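Local coordinates for protein nicotinate-nucleotide--dimethylbenzimidazole phosphoribosyltransferase (Thermus thermophilus HB8, PDB 1WX1) that probably catalyses the transfer of phosphoribose from nicotinate mononucleotide to 5,6-dimethylbenzimidazole, giving alpha-ribazole 5'-phosphate for cobalamin synthesis, at residues V98-V103 / L113-R119. Residues are numbered along the deposited sequence; the frame is centred on the assembly and turned at random.
Sequences VLDVGV and LLKRKVR
Leu99 and Leu114 run alongside each other on one face of the sheet. Leu99 CD1 and Leu114 CD2 meet tightly at 3.5 Å. The other methyl contact of the strands is on the opposite face, where Leu113 CD1 reaches Val98 CG1 at 3.7 Å. Leu114 CD2 also sits over the centre of the Arg116 guanidinium, which is salt-bridged to Glu145 of helix 133-152. The strands are joined by hydrogen bonds from Leu114 N to Val98 O and from Asp100 N to Leu114 O (3.0 Å); just past strand 113-115, Arg116 N bonds to Asp100 O. Beyond the strands, Val118 N hydrogen-bonds to Val101 O from above the carbonyl plane. At the polar edge, Lys117 starts with CG anti to the backbone N (chi1 -160°), then bends twice; its NZ forms a salt bridge at the syn lone pair of Asp100 OD1 (2.7 Å) and a hydrogen bond to Val103 O (2.6 Å). Gly105 O also accepts from NZ. Asp100 OD2 takes the N-H of Val103 (2.8 Å) in an Asx motif. A methionine at Lys117 would probably leave the buried Asp100 carboxylate without this countercharge and Val103 O without this donor. The pairing joins edge strand 113-115 to strand 94-100 in the parallel, helix-flanked sheet of a Rossmann-like alpha/beta fold.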
loop_
_atom_site.group_PDB
_atom_site.type_symbol
_atom_site.label_atom_id
_atom_site.label_comp_id
_atom_site.label_asym_id
_atom_site.label_seq_id
_atom_site.Cartn_x
_atom_site.Cartn_y
_atom_site.Cartn_z
ATOM N N VAL A 98 5.419 -6.854 22.320
ATOM C CA VAL A 98 4.709 -8.121 22.445
ATOM C C VAL A 98 4.082 -8.188 23.833
ATOM O O VAL A 98 4.699 -7.802 24.822
ATOM C CB VAL A 98 5.663 -9.327 22.261
ATOM C CG1 VAL A 98 4.875 -10.632 22.343
ATOM C CG2 VAL A 98 6.366 -9.231 20.910
ATOM N N LEU A 99 2.846 -8.668 23.896
ATOM C CA LEU A 99 2.135 -8.781 25.157
ATOM C C LEU A 99 1.644 -10.209 25.351
ATOM O O LEU A 99 0.885 -10.728 24.533
ATOM C CB LEU A 99 0.937 -7.825 25.171
ATOM C CG LEU A 99 -0.111 -8.017 26.275
ATOM C CD1 LEU A 99 0.490 -7.653 27.625
ATOM C CD2 LEU A 99 -1.333 -7.138 25.989
ATOM N N ASP A 100 2.100 -10.850 26.418
ATOM C CA ASP A 100 1.656 -12.205 26.723
ATOM C C ASP A 100 0.529 -12.100 27.742
ATOM O O ASP A 100 0.762 -11.710 28.884
ATOM C CB ASP A 100 2.791 -13.045 27.327
ATOM C CG ASP A 100 2.295 -14.384 27.895
ATOM O OD1 ASP A 100 3.023 -15.000 28.702
ATOM O OD2 ASP A 100 1.180 -14.823 27.534
ATOM N N VAL A 101 -0.693 -12.412 27.324
ATOM C CA VAL A 101 -1.817 -12.390 28.252
ATOM C C VAL A 101 -2.334 -13.805 28.484
ATOM O O VAL A 101 -3.250 -14.004 29.276
ATOM C CB VAL A 101 -3.008 -11.518 27.755
ATOM C CG1 VAL A 101 -2.712 -10.046 28.001
ATOM C CG2 VAL A 101 -3.295 -11.789 26.281
ATOM N N GLY A 102 -1.748 -14.794 27.808
ATOM C CA GLY A 102 -2.228 -16.154 28.003
ATOM C C GLY A 102 -1.568 -17.277 27.221
ATOM O O GLY A 102 -2.225 -18.254 26.850
ATOM N N VAL A 103 -0.273 -17.153 26.965
ATOM C CA VAL A 103 0.443 -18.185 26.236
ATOM C C VAL A 103 0.773 -19.344 27.181
ATOM O O VAL A 103 1.062 -19.126 28.356
ATOM C CB VAL A 103 1.768 -17.630 25.654
ATOM C CG1 VAL A 103 2.599 -18.763 25.086
ATOM C CG2 VAL A 103 1.465 -16.588 24.556
ATOM N N LEU A 113 8.867 -7.176 25.591
ATOM C CA LEU A 113 7.790 -8.057 26.020
ATOM C C LEU A 113 7.152 -7.641 27.335
ATOM O O LEU A 113 7.849 -7.350 28.309
ATOM C CB LEU A 113 8.315 -9.488 26.164
ATOM C CG LEU A 113 7.374 -10.519 26.794
ATOM C CD1 LEU A 113 6.230 -10.853 25.827
ATOM C CD2 LEU A 113 8.172 -11.777 27.123
ATOM N N LEU A 114 5.822 -7.623 27.359
ATOM C CA LEU A 114 5.086 -7.296 28.568
ATOM C C LEU A 114 4.491 -8.628 29.021
ATOM O O LEU A 114 3.634 -9.201 28.340
ATOM C CB LEU A 114 3.961 -6.298 28.268
ATOM C CG LEU A 114 3.573 -5.340 29.397
ATOM C CD1 LEU A 114 3.811 -3.922 28.913
ATOM C CD2 LEU A 114 2.123 -5.500 29.789
ATOM N N LYS A 115 4.947 -9.124 30.164
ATOM C CA LYS A 115 4.451 -10.399 30.673
ATOM C C LYS A 115 3.286 -10.196 31.626
ATOM O O LYS A 115 3.471 -9.783 32.767
ATOM C CB LYS A 115 5.592 -11.168 31.353
ATOM C CG LYS A 115 6.751 -11.440 30.397
ATOM C CD LYS A 115 7.603 -12.636 30.796
ATOM C CE LYS A 115 8.300 -12.453 32.121
ATOM N NZ LYS A 115 9.209 -13.609 32.395
ATOM N N ARG A 116 2.079 -10.475 31.136
ATOM C CA ARG A 116 0.857 -10.312 31.923
ATOM C C ARG A 116 -0.066 -11.513 31.733
ATOM O O ARG A 116 -1.276 -11.363 31.559
ATOM C CB ARG A 116 0.134 -9.036 31.485
ATOM C CG ARG A 116 0.951 -7.769 31.688
ATOM C CD ARG A 116 1.002 -7.365 33.158
ATOM N NE ARG A 116 1.775 -6.141 33.370
ATOM C CZ ARG A 116 3.104 -6.063 33.321
ATOM N NH1 ARG A 116 3.838 -7.141 33.069
ATOM N NH2 ARG A 116 3.706 -4.898 33.532
ATOM N N LYS A 117 0.518 -12.705 31.765
ATOM C CA LYS A 117 -0.239 -13.937 31.575
ATOM C C LYS A 117 -1.395 -14.027 32.568
ATOM O O LYS A 117 -1.181 -14.055 33.778
ATOM C CB LYS A 117 0.692 -15.145 31.735
ATOM C CG LYS A 117 0.165 -16.427 31.111
ATOM C CD LYS A 117 1.016 -17.643 31.493
ATOM C CE LYS A 117 2.477 -17.502 31.067
ATOM N NZ LYS A 117 2.664 -17.501 29.585
ATOM N N VAL A 118 -2.616 -14.056 32.044
ATOM C CA VAL A 118 -3.820 -14.146 32.864
ATOM C C VAL A 118 -4.037 -15.600 33.291
ATOM O O VAL A 118 -4.371 -15.891 34.445
ATOM C CB VAL A 118 -5.050 -13.645 32.073
ATOM C CG1 VAL A 118 -6.327 -13.871 32.880
ATOM C CG2 VAL A 118 -4.877 -12.165 31.748
ATOM N N ARG A 119 -3.835 -16.503 32.341
ATOM C CA ARG A 119 -3.965 -17.937 32.567
ATOM C C ARG A 119 -3.292 -18.611 31.380
ATOM O O ARG A 119 -3.070 -17.974 30.347
ATOM C CB ARG A 119 -5.440 -18.346 32.649
ATOM C CG ARG A 119 -6.310 -17.811 31.521
ATOM C CD ARG A 119 -7.759 -18.265 31.688
ATOM N NE ARG A 119 -7.912 -19.698 31.433
ATOM C CZ ARG A 119 -8.973 -20.416 31.788
ATOM N NH1 ARG A 119 -9.989 -19.841 32.427
ATOM N NH2 ARG A 119 -9.028 -21.707 31.492
#